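Local coordinates for uncharacterized protein YhfS (Escherichia coli, PDB 4J8L), which is of unknown function but carries covalently attached pyridoxal 5'-phosphate and may have cysteine synthase activity, at residues Val140-Gln145 with Met176-Ile181; Tyr151-Val156 with Cys183-Asn188; Gly262-Glu267 with Thr349-Leu354. All blocks are in the same frame, centred on the assembly; numbering follows the deposited sequence.

Contact 1: residues Val140-Gln145 with Met176-Ile181; sequences VQHTRQ and MKVARI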
ATOM      1  N   VAL A 140       4.674  10.305  -5.403  1.00 19.92           N
ATOM      2  CA  VAL A 140       3.349  10.016  -5.932  1.00 18.96           C
ATOM      3  C   VAL A 140       2.729   8.883  -5.133  1.00 20.26           C
ATOM      4  O   VAL A 140       3.327   7.814  -5.001  1.00 19.00           O
ATOM      5  CB  VAL A 140       3.398   9.622  -7.427  1.00 22.10           C
ATOM      6  CG1 VAL A 140       1.986   9.517  -7.992  1.00 23.12           C
ATOM      7  CG2 VAL A 140       4.235  10.625  -8.233  1.00 22.64           C
ATOM      8  N   GLN A 141       1.540   9.113  -4.580  1.00 18.65           N
ATOM      9  CA  GLN A 141       0.863   8.035  -3.863  1.00 15.77           C
ATOM     10  C   GLN A 141       0.072   7.184  -4.844  1.00 16.07           C
ATOM     11  O   GLN A 141      -0.640   7.703  -5.702  1.00 18.48           O
ATOM     12  CB  GLN A 141      -0.049   8.575  -2.751  1.00 16.18           C
ATOM     13  CG  GLN A 141      -0.676   7.464  -1.909  1.00 15.62           C
ATOM     14  CD  GLN A 141      -1.336   7.963  -0.647  1.00 18.43           C
ATOM     15  OE1 GLN A 141      -0.909   8.956  -0.052  1.00 19.95           O
ATOM     16  NE2 GLN A 141      -2.392   7.278  -0.225  1.00 18.18           N
ATOM     17  N   HIS A 142       0.201   5.866  -4.710  1.00 17.18           N
ATOM     18  CA  HIS A 142      -0.489   4.940  -5.597  1.00 15.92           C
ATOM     19  C   HIS A 142      -1.989   4.858  -5.263  1.00 17.97           C
ATOM     20  O   HIS A 142      -2.843   5.068  -6.129  1.00 18.70           O
ATOM     21  CB  HIS A 142       0.179   3.557  -5.530  1.00 15.35           C
ATOM     22  CG  HIS A 142      -0.167   2.661  -6.680  1.00 16.52           C
ATOM     23  ND1 HIS A 142       0.685   1.681  -7.146  1.00 16.62           N
ATOM     24  CD2 HIS A 142      -1.277   2.594  -7.457  1.00 17.91           C
ATOM     25  CE1 HIS A 142       0.122   1.057  -8.165  1.00 17.36           C
ATOM     26  NE2 HIS A 142      -1.070   1.589  -8.372  1.00 17.46           N
ATOM     27  N   THR A 143      -2.310   4.558  -4.008  1.00 17.67           N
ATOM     28  CA  THR A 143      -3.711   4.532  -3.596  1.00 16.77           C
ATOM     29  C   THR A 143      -4.300   5.940  -3.601  1.00 17.64           C
ATOM     30  O   THR A 143      -3.571   6.929  -3.618  1.00 18.90           O
ATOM     31  CB  THR A 143      -3.905   3.919  -2.201  1.00 18.45           C
ATOM     32  OG1 THR A 143      -3.081   4.606  -1.250  1.00 18.04           O
ATOM     33  CG2 THR A 143      -3.556   2.437  -2.224  1.00 17.23           C
ATOM     34  N   ARG A 144      -5.623   6.005  -3.571  1.00 18.24           N
ATOM     35  CA  ARG A 144      -6.343   7.273  -3.630  1.00 19.08           C
ATOM     36  C   ARG A 144      -6.351   8.034  -2.304  1.00 21.18           C
ATOM     37  O   ARG A 144      -6.724   7.495  -1.260  1.00 21.98           O
ATOM     38  CB  ARG A 144      -7.783   7.032  -4.087  1.00 20.33           C
ATOM     39  CG  ARG A 144      -7.915   6.309  -5.425  1.00 23.14           C
ATOM     40  CD  ARG A 144      -7.134   7.018  -6.521  1.00 20.62           C
ATOM     41  NE  ARG A 144      -7.428   6.483  -7.852  1.00 24.59           N
ATOM     42  CZ  ARG A 144      -6.758   6.802  -8.957  1.00 26.13           C
ATOM     43  NH1 ARG A 144      -5.729   7.639  -8.898  1.00 21.17           N
ATOM     44  NH2 ARG A 144      -7.113   6.280 -10.123  1.00 27.55           N
ATOM     45  N   GLN A 145      -5.986   9.313  -2.363  1.00 19.95           N
ATOM     46  CA  GLN A 145      -5.935  10.158  -1.174  1.00 21.53           C
ATOM     47  C   GLN A 145      -7.258  10.858  -0.906  1.00 29.11           C
ATOM     48  O   GLN A 145      -7.513  11.325   0.207  1.00 26.52           O
ATOM     49  CB  GLN A 145      -4.840  11.208  -1.342  1.00 21.62           C
ATOM     50  CG  GLN A 145      -3.446  10.604  -1.422  1.00 18.25           C
ATOM     51  CD  GLN A 145      -2.465  11.550  -2.070  1.00 21.56           C
ATOM     52  OE1 GLN A 145      -2.231  11.475  -3.275  1.00 22.92           O
ATOM     53  NE2 GLN A 145      -1.895  12.460  -1.277  1.00 21.81           N
HETATM   54  N   MSE A 176       0.933  -6.181  -5.300  1.00 14.78           N
HETATM   55  CA  MSE A 176       0.320  -7.492  -5.544  1.00 15.53           C
HETATM   56  C   MSE A 176      -1.195  -7.457  -5.730  1.00 17.69           C
HETATM   57  O   MSE A 176      -1.839  -8.510  -5.786  1.00 18.21           O
HETATM   58  CB  MSE A 176       0.673  -8.509  -4.447  1.00 18.31           C
HETATM   59  CG  MSE A 176       2.119  -8.935  -4.435  1.00 15.22           C
HETATM   60 SE   MSE A 176       2.688  -9.570  -6.212  0.75 24.17          SE
HETATM   61  CE  MSE A 176       4.069 -10.844  -5.657  1.00 17.61           C
ATOM     62  N   LYS A 177      -1.757  -6.259  -5.839  1.00 16.49           N
ATOM     63  CA  LYS A 177      -3.196  -6.113  -6.021  1.00 17.49           C
ATOM     64  C   LYS A 177      -3.541  -5.462  -7.362  1.00 19.10           C
ATOM     65  O   LYS A 177      -4.699  -5.485  -7.791  1.00 18.27           O
ATOM     66  CB  LYS A 177      -3.782  -5.286  -4.880  1.00 17.78           C
ATOM     67  CG  LYS A 177      -3.715  -5.971  -3.528  1.00 21.06           C
ATOM     68  CD  LYS A 177      -4.829  -5.425  -2.651  1.00 32.80           C
ATOM     69  CE  LYS A 177      -4.295  -4.793  -1.405  1.00 29.97           C
ATOM     70  NZ  LYS A 177      -5.341  -3.942  -0.776  1.00 21.28           N
ATOM     71  N   VAL A 178      -2.536  -4.864  -7.999  1.00 16.00           N
ATOM     72  CA  VAL A 178      -2.683  -4.255  -9.319  1.00 17.61           C
ATOM     73  C   VAL A 178      -1.596  -4.756 -10.260  1.00 18.03           C
ATOM     74  O   VAL A 178      -0.631  -5.404  -9.834  1.00 18.45           O
ATOM     75  CB  VAL A 178      -2.620  -2.709  -9.265  1.00 16.80           C
ATOM     76  CG1 VAL A 178      -3.694  -2.161  -8.321  1.00 19.33           C
ATOM     77  CG2 VAL A 178      -1.239  -2.235  -8.828  1.00 17.85           C
ATOM     78  N   ALA A 179      -1.747  -4.460 -11.544  1.00 18.13           N
ATOM     79  CA  ALA A 179      -0.819  -4.994 -12.543  1.00 19.83           C
ATOM     80  C   ALA A 179       0.616  -4.478 -12.385  1.00 20.34           C
ATOM     81  O   ALA A 179       1.578  -5.244 -12.526  1.00 20.34           O
ATOM     82  CB  ALA A 179      -1.332  -4.713 -13.948  1.00 18.99           C
ATOM     83  N   ARG A 180       0.763  -3.182 -12.117  1.00 20.12           N
ATOM     84  CA  ARG A 180       2.087  -2.565 -12.055  1.00 18.21           C
ATOM     85  C   ARG A 180       2.222  -1.594 -10.883  1.00 20.35           C
ATOM     86  O   ARG A 180       1.439  -0.658 -10.763  1.00 19.22           O
ATOM     87  CB  ARG A 180       2.388  -1.818 -13.358  1.00 20.35           C
ATOM     88  CG  ARG A 180       2.507  -2.722 -14.591  1.00 20.56           C
ATOM     89  CD  ARG A 180       3.128  -1.971 -15.782  1.00 24.09           C
ATOM     90  NE  ARG A 180       2.276  -0.888 -16.268  1.00 28.20           N
ATOM     91  CZ  ARG A 180       2.668   0.054 -17.123  1.00 30.22           C
ATOM     92  NH1 ARG A 180       3.910   0.058 -17.591  1.00 29.65           N
ATOM     93  NH2 ARG A 180       1.819   0.996 -17.505  1.00 29.12           N
ATOM     94  N   ILE A 181       3.218  -1.815 -10.028  1.00 17.89           N
ATOM     95  CA  ILE A 181       3.561  -0.823  -9.012  1.00 16.03           C
ATOM     96  C   ILE A 181       4.483   0.235  -9.618  1.00 16.57           C
ATOM     97  O   ILE A 181       4.895   0.110 -10.768  1.00 17.49           O
ATOM     98  CB  ILE A 181       4.169  -1.449  -7.738  1.00 15.96           C
ATOM     99  CG1 ILE A 181       5.504  -2.137  -8.018  1.00 18.27           C
ATOM    100  CG2 ILE A 181       3.211  -2.483  -7.149  1.00 19.29           C
ATOM    101  CD1 ILE A 181       6.235  -2.542  -6.735  1.00 18.94           C
TER
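His142 sets its CG anti to the backbone N (chi1 -162°), which sends the imidazole across to Val178 and to the backbone at Arg180 and Ile181. In return Val178 puts CG1 anti to its carbonyl carbon (chi1 -57°), leaving CG2, lodged between backbone N and carbonyl carbon, as the methyl that touches. The two side chains approach from opposite directions. His142 CE1 does most of the meeting: it lies 3.4 Å from Arg180 O, which sits at the ring edge near its plane. The same CE1 is 3.6 Å from Val178 CG2, a methyl that comes in obliquely, and 4.0 Å from Ile181 CA, again near the ring plane. His142 NE2 stands a little farther from the methyl, 3.9 Å from Val178 CG2. ND1 is engaged elsewhere, in a hydrogen bond to Asp171 OD1, and Leu153 of helix 153-162 also packs on this histidine. Replacing His142 by an alanine would probably leave Asp171 without this partner and open a gap beside Val178 CG2 and Arg180 O. The contact joins the loop leaving strand 137-141 to the loop between strands 167-170 and 189-193, in the aminotransferase-like part of the chain. The chemistry is thus divided around one ring: ND1 holds a carboxylate, while the polarised C-H at CE1 faces a carbonyl oxygen, probably a mildly attractive contact that helps fix the ring's rotation.

Contact 2: residues Tyr151-Val156 with Cys183-Asn188; sequences YVLADV and CECGAN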
ATOM      1  N   TYR A 151      -6.293   9.978 -11.340  1.00 26.99           N
ATOM      2  CA  TYR A 151      -5.120   9.934 -12.198  1.00 25.69           C
ATOM      3  C   TYR A 151      -4.566   8.529 -12.407  1.00 26.79           C
ATOM      4  O   TYR A 151      -4.688   7.661 -11.539  1.00 23.95           O
ATOM      5  CB  TYR A 151      -4.037  10.898 -11.718  1.00 24.33           C
ATOM      6  CG  TYR A 151      -3.410  10.626 -10.358  1.00 23.94           C
ATOM      7  CD1 TYR A 151      -3.769  11.378  -9.248  1.00 22.96           C
ATOM      8  CD2 TYR A 151      -2.416   9.666 -10.200  1.00 22.69           C
ATOM      9  CE1 TYR A 151      -3.178  11.174  -8.021  1.00 22.49           C
ATOM     10  CE2 TYR A 151      -1.818   9.449  -8.966  1.00 22.33           C
ATOM     11  CZ  TYR A 151      -2.203  10.210  -7.882  1.00 21.83           C
ATOM     12  OH  TYR A 151      -1.613  10.014  -6.653  1.00 21.43           O
ATOM     13  N   VAL A 152      -3.985   8.317 -13.584  1.00 26.13           N
ATOM     14  CA  VAL A 152      -3.317   7.063 -13.913  1.00 22.79           C
ATOM     15  C   VAL A 152      -1.864   7.173 -13.486  1.00 22.92           C
ATOM     16  O   VAL A 152      -1.148   8.065 -13.948  1.00 24.76           O
ATOM     17  CB  VAL A 152      -3.387   6.787 -15.426  1.00 25.54           C
ATOM     18  CG1 VAL A 152      -2.576   5.543 -15.778  1.00 27.61           C
ATOM     19  CG2 VAL A 152      -4.835   6.641 -15.868  1.00 29.72           C
ATOM     20  N   LEU A 153      -1.439   6.283 -12.591  1.00 22.03           N
ATOM     21  CA  LEU A 153      -0.088   6.323 -12.037  1.00 22.13           C
ATOM     22  C   LEU A 153       0.984   6.448 -13.117  1.00 23.50           C
ATOM     23  O   LEU A 153       1.837   7.341 -13.054  1.00 22.94           O
ATOM     24  CB  LEU A 153       0.178   5.082 -11.182  1.00 20.45           C
ATOM     25  CG  LEU A 153       1.541   5.024 -10.483  1.00 19.75           C
ATOM     26  CD1 LEU A 153       1.749   6.247  -9.596  1.00 22.24           C
ATOM     27  CD2 LEU A 153       1.688   3.750  -9.666  1.00 22.57           C
ATOM     28  N   ALA A 154       0.921   5.570 -14.116  1.00 21.58           N
ATOM     29  CA  ALA A 154       1.929   5.529 -15.176  1.00 23.02           C
ATOM     30  C   ALA A 154       2.033   6.848 -15.940  1.00 23.94           C
ATOM     31  O   ALA A 154       3.122   7.249 -16.358  1.00 28.23           O
ATOM     32  CB  ALA A 154       1.641   4.379 -16.133  1.00 23.10           C
ATOM     33  N   ASP A 155       0.903   7.526 -16.115  1.00 24.36           N
ATOM     34  CA  ASP A 155       0.886   8.777 -16.866  1.00 27.13           C
ATOM     35  C   ASP A 155       1.496   9.926 -16.073  1.00 29.99           C
ATOM     36  O   ASP A 155       2.190  10.781 -16.632  1.00 26.43           O
ATOM     37  CB  ASP A 155      -0.533   9.120 -17.323  1.00 31.48           C
ATOM     38  CG  ASP A 155      -1.081   8.106 -18.308  1.00 34.76           C
ATOM     39  OD1 ASP A 155      -0.280   7.328 -18.873  1.00 37.78           O
ATOM     40  OD2 ASP A 155      -2.308   8.083 -18.516  1.00 36.40           O
ATOM     41  N   VAL A 156       1.246   9.944 -14.769  1.00 26.29           N
ATOM     42  CA  VAL A 156       1.863  10.946 -13.913  1.00 26.91           C
ATOM     43  C   VAL A 156       3.374  10.729 -13.893  1.00 25.24           C
ATOM     44  O   VAL A 156       4.156  11.681 -14.010  1.00 24.54           O
ATOM     45  CB  VAL A 156       1.298  10.880 -12.484  1.00 27.64           C
ATOM     46  CG1 VAL A 156       2.113  11.752 -11.540  1.00 24.28           C
ATOM     47  CG2 VAL A 156      -0.168  11.303 -12.481  1.00 24.03           C
ATOM     48  N   CYS A 183       7.651   1.311  -9.628  1.00 19.04           N
ATOM     49  CA  CYS A 183       8.909   1.006 -10.315  1.00 17.91           C
ATOM     50  C   CYS A 183       8.707   0.191 -11.589  1.00 19.67           C
ATOM     51  O   CYS A 183       9.640   0.033 -12.378  1.00 25.09           O
ATOM     52  CB  CYS A 183       9.895   0.289  -9.385  1.00 19.85           C
ATOM     53  SG  CYS A 183       9.363  -1.336  -8.820  1.00 19.28           S
ATOM     54  N   GLU A 184       7.502  -0.333 -11.787  1.00 19.37           N
ATOM     55  CA  GLU A 184       7.195  -1.102 -12.987  1.00 19.31           C
ATOM     56  C   GLU A 184       6.559  -0.239 -14.066  1.00 23.40           C
ATOM     57  O   GLU A 184       6.355  -0.693 -15.191  1.00 24.39           O
ATOM     58  CB  GLU A 184       6.267  -2.277 -12.664  1.00 20.17           C
ATOM     59  CG  GLU A 184       6.834  -3.235 -11.633  1.00 21.50           C
ATOM     60  CD  GLU A 184       5.888  -4.379 -11.313  1.00 21.65           C
ATOM     61  OE1 GLU A 184       4.781  -4.115 -10.790  1.00 20.73           O
ATOM     62  OE2 GLU A 184       6.255  -5.541 -11.590  1.00 24.26           O
ATOM     63  N   CYS A 185       6.236   1.006 -13.728  1.00 23.48           N
ATOM     64  CA  CYS A 185       5.616   1.885 -14.714  1.00 24.18           C
ATOM     65  C   CYS A 185       6.156   3.318 -14.698  1.00 28.57           C
ATOM     66  O   CYS A 185       5.432   4.277 -14.996  1.00 26.08           O
ATOM     67  CB  CYS A 185       4.086   1.862 -14.590  1.00 23.01           C
ATOM     68  SG  CYS A 185       3.399   2.443 -13.011  1.00 26.10           S
ATOM     69  N   GLY A 186       7.433   3.465 -14.362  1.00 23.22           N
ATOM     70  CA  GLY A 186       8.094   4.743 -14.542  1.00 25.53           C
ATOM     71  C   GLY A 186       8.807   5.377 -13.361  1.00 26.95           C
ATOM     72  O   GLY A 186       9.606   6.294 -13.548  1.00 25.53           O
ATOM     73  N   ALA A 187       8.527   4.912 -12.150  1.00 22.39           N
ATOM     74  CA  ALA A 187       9.143   5.492 -10.959  1.00 22.63           C
ATOM     75  C   ALA A 187      10.595   5.058 -10.801  1.00 20.84           C
ATOM     76  O   ALA A 187      10.983   3.951 -11.208  1.00 22.14           O
ATOM     77  CB  ALA A 187       8.347   5.119  -9.700  1.00 18.61           C
ATOM     78  N   ASN A 188      11.399   5.921 -10.196  1.00 20.13           N
ATOM     79  CA  ASN A 188      12.772   5.552  -9.888  1.00 19.96           C
ATOM     80  C   ASN A 188      12.849   4.551  -8.747  1.00 19.67           C
ATOM     81  O   ASN A 188      13.688   3.670  -8.772  1.00 20.11           O
ATOM     82  CB  ASN A 188      13.621   6.782  -9.614  1.00 21.22           C
ATOM     83  CG  ASN A 188      13.671   7.694 -10.803  1.00 24.91           C
ATOM     84  OD1 ASN A 188      12.872   8.621 -10.916  1.00 24.62           O
ATOM     85  ND2 ASN A 188      14.567   7.397 -11.737  1.00 29.96           N
TER
HETATM   86  O   HOH W   1       5.341   5.737 -17.087  1.00 31.34           O
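Apolar contacts between Cys185 and the first turn of helix 153-162 make up the direct part of this interface. Ala154 and Cys185 mark the closest backbone approach, their CA atoms 5.2 Å apart, and Ala154 CB meets Cys185 CB at 3.8 Å. Such proximity is consistent with a residue that has nothing beyond CB at position 154. Cys185 places SG between its backbone N and carbonyl carbon (chi1 62°), and this rotation carries the sulfur to the neighbouring leucine: Cys185 SG lies 4.0 Å from Leu153 CD2, one branch of a side chain whose other neighbours include His142 and Val140. Leu157, one turn further along the helix, and Arg180 also touch the cysteine.

Polar linkage passes through one water. It donates to two carbonyls, at 2.8 Å from Ala154 O and 2.6 Å from Cys185 O, so both its hydrogens are spent on joining helix to loop. Ala154 CA also comes within 3.7 Å of Cys185 O, a van der Waals approach.

Backbone geometry shapes both partners. Val152 is the N-cap, and its O accepts Val156 N at 3.2 Å. Across the interface Gly186 has phi 127°, where a beta carbon would jam against Cys185 O, the very oxygen gripped by the water; Gly186 O in turn receives Arg161 NH2 from the same helix. The chemistry implies a join made of small apolar groups, with two neighbouring carbonyl oxygens, both acceptors, bridged by a water that donates to each.

Contact 3: residues Gly262-Glu267 with Thr349-Leu354; sequences GGAVPE and TVLRIL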
ATOM      1  N   GLY A 262     -28.413  -4.258  -4.513  1.00 30.82           N
ATOM      2  CA  GLY A 262     -29.634  -4.961  -4.854  1.00 28.73           C
ATOM      3  C   GLY A 262     -30.662  -4.919  -3.744  1.00 28.00           C
ATOM      4  O   GLY A 262     -31.765  -5.437  -3.896  1.00 33.49           O
ATOM      5  N   GLY A 263     -30.302  -4.305  -2.622  1.00 27.90           N
ATOM      6  CA  GLY A 263     -31.240  -4.102  -1.532  1.00 30.88           C
ATOM      7  C   GLY A 263     -31.256  -5.190  -0.476  1.00 28.60           C
ATOM      8  O   GLY A 263     -32.259  -5.369   0.211  1.00 30.09           O
ATOM      9  N   ALA A 264     -30.144  -5.907  -0.336  1.00 24.71           N
ATOM     10  CA  ALA A 264     -30.039  -6.981   0.651  1.00 25.74           C
ATOM     11  C   ALA A 264     -30.235  -6.477   2.082  1.00 29.23           C
ATOM     12  O   ALA A 264     -30.683  -7.218   2.952  1.00 29.88           O
ATOM     13  CB  ALA A 264     -28.692  -7.709   0.514  1.00 23.54           C
ATOM     14  N   VAL A 265     -29.895  -5.214   2.321  1.00 26.56           N
ATOM     15  CA  VAL A 265     -30.037  -4.624   3.646  1.00 26.31           C
ATOM     16  C   VAL A 265     -30.809  -3.316   3.530  1.00 25.94           C
ATOM     17  O   VAL A 265     -30.234  -2.286   3.192  1.00 27.83           O
ATOM     18  CB  VAL A 265     -28.660  -4.362   4.290  1.00 25.85           C
ATOM     19  CG1 VAL A 265     -28.820  -3.788   5.683  1.00 26.33           C
ATOM     20  CG2 VAL A 265     -27.842  -5.656   4.343  1.00 25.96           C
ATOM     21  N   PRO A 266     -32.125  -3.357   3.796  1.00 27.73           N
ATOM     22  CA  PRO A 266     -32.997  -2.184   3.618  1.00 26.32           C
ATOM     23  C   PRO A 266     -32.510  -0.944   4.362  1.00 24.94           C
ATOM     24  O   PRO A 266     -32.737   0.172   3.903  1.00 28.28           O
ATOM     25  CB  PRO A 266     -34.329  -2.652   4.206  1.00 29.90           C
ATOM     26  CG  PRO A 266     -34.307  -4.134   4.049  1.00 30.31           C
ATOM     27  CD  PRO A 266     -32.877  -4.535   4.264  1.00 30.17           C
ATOM     28  N   GLU A 267     -31.839  -1.145   5.494  1.00 25.00           N
ATOM     29  CA  GLU A 267     -31.367  -0.027   6.309  1.00 24.88           C
ATOM     30  C   GLU A 267     -30.153   0.681   5.694  1.00 25.75           C
ATOM     31  O   GLU A 267     -29.737   1.736   6.176  1.00 25.46           O
ATOM     32  CB  GLU A 267     -31.055  -0.495   7.738  1.00 26.08           C
ATOM     33  CG  GLU A 267     -32.252  -1.005   8.527  1.00 26.22           C
ATOM     34  CD  GLU A 267     -32.562  -2.477   8.282  1.00 28.65           C
ATOM     35  OE1 GLU A 267     -31.861  -3.133   7.473  1.00 27.08           O
ATOM     36  OE2 GLU A 267     -33.514  -2.984   8.906  1.00 28.68           O
ATOM     37  N   THR A 349     -20.802 -13.694   5.131  1.00 18.60           N
ATOM     38  CA  THR A 349     -20.433 -13.399   6.513  1.00 19.10           C
ATOM     39  C   THR A 349     -20.554 -11.905   6.807  1.00 20.27           C
ATOM     40  O   THR A 349     -21.090 -11.508   7.838  1.00 18.56           O
ATOM     41  CB  THR A 349     -18.997 -13.874   6.820  1.00 16.87           C
ATOM     42  OG1 THR A 349     -18.975 -15.306   6.852  1.00 17.52           O
ATOM     43  CG2 THR A 349     -18.499 -13.342   8.159  1.00 17.76           C
ATOM     44  N   VAL A 350     -20.059 -11.071   5.900  1.00 16.90           N
ATOM     45  CA  VAL A 350     -20.137  -9.628   6.114  1.00 16.24           C
ATOM     46  C   VAL A 350     -21.596  -9.183   6.155  1.00 18.77           C
ATOM     47  O   VAL A 350     -21.993  -8.390   7.024  1.00 20.05           O
ATOM     48  CB  VAL A 350     -19.370  -8.847   5.029  1.00 16.58           C
ATOM     49  CG1 VAL A 350     -19.624  -7.345   5.164  1.00 16.94           C
ATOM     50  CG2 VAL A 350     -17.875  -9.143   5.129  1.00 18.38           C
ATOM     51  N   LEU A 351     -22.396  -9.719   5.240  1.00 18.72           N
ATOM     52  CA  LEU A 351     -23.820  -9.380   5.179  1.00 19.96           C
ATOM     53  C   LEU A 351     -24.537  -9.821   6.454  1.00 22.39           C
ATOM     54  O   LEU A 351     -25.374  -9.087   6.992  1.00 22.11           O
ATOM     55  CB  LEU A 351     -24.459 -10.021   3.946  1.00 22.00           C
ATOM     56  CG  LEU A 351     -25.836  -9.595   3.464  1.00 32.21           C
ATOM     57  CD1 LEU A 351     -25.795  -8.148   3.010  1.00 29.60           C
ATOM     58  CD2 LEU A 351     -26.265 -10.498   2.322  1.00 32.71           C
ATOM     59  N   ARG A 352     -24.201 -11.012   6.940  1.00 19.48           N
ATOM     60  CA  ARG A 352     -24.815 -11.526   8.155  1.00 21.46           C
ATOM     61  C   ARG A 352     -24.463 -10.660   9.361  1.00 23.70           C
ATOM     62  O   ARG A 352     -25.328 -10.302  10.155  1.00 22.46           O
ATOM     63  CB  ARG A 352     -24.403 -12.975   8.413  1.00 17.95           C
ATOM     64  CG  ARG A 352     -25.004 -13.554   9.703  1.00 19.88           C
ATOM     65  CD  ARG A 352     -24.536 -14.988   9.972  1.00 22.05           C
ATOM     66  NE  ARG A 352     -23.081 -15.090  10.111  1.00 22.87           N
ATOM     67  CZ  ARG A 352     -22.400 -14.668  11.173  1.00 22.36           C
ATOM     68  NH1 ARG A 352     -23.037 -14.098  12.193  1.00 19.35           N
ATOM     69  NH2 ARG A 352     -21.075 -14.793  11.207  1.00 22.60           N
ATOM     70  N   ILE A 353     -23.187 -10.328   9.505  1.00 19.27           N
ATOM     71  CA  ILE A 353     -22.772  -9.490  10.623  1.00 17.64           C
ATOM     72  C   ILE A 353     -23.461  -8.129  10.538  1.00 17.28           C
ATOM     73  O   ILE A 353     -23.932  -7.589  11.550  1.00 19.26           O
ATOM     74  CB  ILE A 353     -21.234  -9.323  10.667  1.00 14.84           C
ATOM     75  CG1 ILE A 353     -20.575 -10.659  11.010  1.00 17.42           C
ATOM     76  CG2 ILE A 353     -20.844  -8.275  11.700  1.00 20.11           C
ATOM     77  CD1 ILE A 353     -19.052 -10.617  10.869  1.00 21.97           C
ATOM     78  N   LEU A 354     -23.543  -7.582   9.328  1.00 17.22           N
ATOM     79  CA  LEU A 354     -24.253  -6.315   9.119  1.00 19.78           C
ATOM     80  C   LEU A 354     -25.711  -6.401   9.564  1.00 23.55           C
ATOM     81  O   LEU A 354     -26.191  -5.546  10.315  1.00 22.86           O
ATOM     82  CB  LEU A 354     -24.212  -5.917   7.647  1.00 24.11           C
ATOM     83  CG  LEU A 354     -23.267  -4.795   7.236  1.00 35.66           C
ATOM     84  CD1 LEU A 354     -23.454  -4.484   5.764  1.00 38.86           C
ATOM     85  CD2 LEU A 354     -23.519  -3.557   8.087  1.00 29.81           C
TER
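A Schellman motif following helix 229-261 turns the chain so that Ala264 and Val265 rest on Leu351 of helix 347-360, within the C-terminal part of the chain. Gly263 supplies the positive phi (92°) of that turn, an angle at which a side chain would jam against the carbonyl O of Gly262. The two residues that follow point their beta carbons toward the helix. All the direct contact is between aliphatic groups, and 144 Å² of surface is buried in total. Leu351 reaches the loop because its CG lies anti to the backbone N (chi1 -166°), which extends the isobutyl end past Val265, the two side chains sliding by each other in opposite directions. Both leucine methyls are used on Ala264, whose CB is 3.8 Å from Leu351 CD1 and 4.1 Å from Leu351 CD2. Leu260 packs on both Val265 and Leu351, so the preceding helix joins the same apolar cluster. One turn beyond Leu351, Arg355 donates from NH2 to Ala264 O, adding a polar tie between loop and helix. The tightest approach is methyl against methyl: Val265 CG2, the branch beside its backbone N, stands 3.5 Å from Leu351 CD1, closer than usual carbon-carbon contact.

How the contacts relate
Contacts 1 and 2 are neighbours, their centres 9 Å apart, and their segments alternate along the chain: 140-145, 151-156, 176-181, 183-188. Strand 137-141 of the mixed seven-stranded sheet leads on to helix 153-162, and the two loop segments follow one another before strand 189-193. Direct bonds unite the pair: Tyr151 OH lies 2.7 Å from Gln141 O, and Arg144 NH1 2.8 Å from Tyr151 O. Contact 3, later in the chain, lies far out in the C-terminal region, its centre 29 Å from contact 1 and 38 Å from contact 2. Consistent with a two-domain protein, links remain: helix 229-261 packs on contacts 1 and 3, and Thr143 and Arg144 reach strand 268-275.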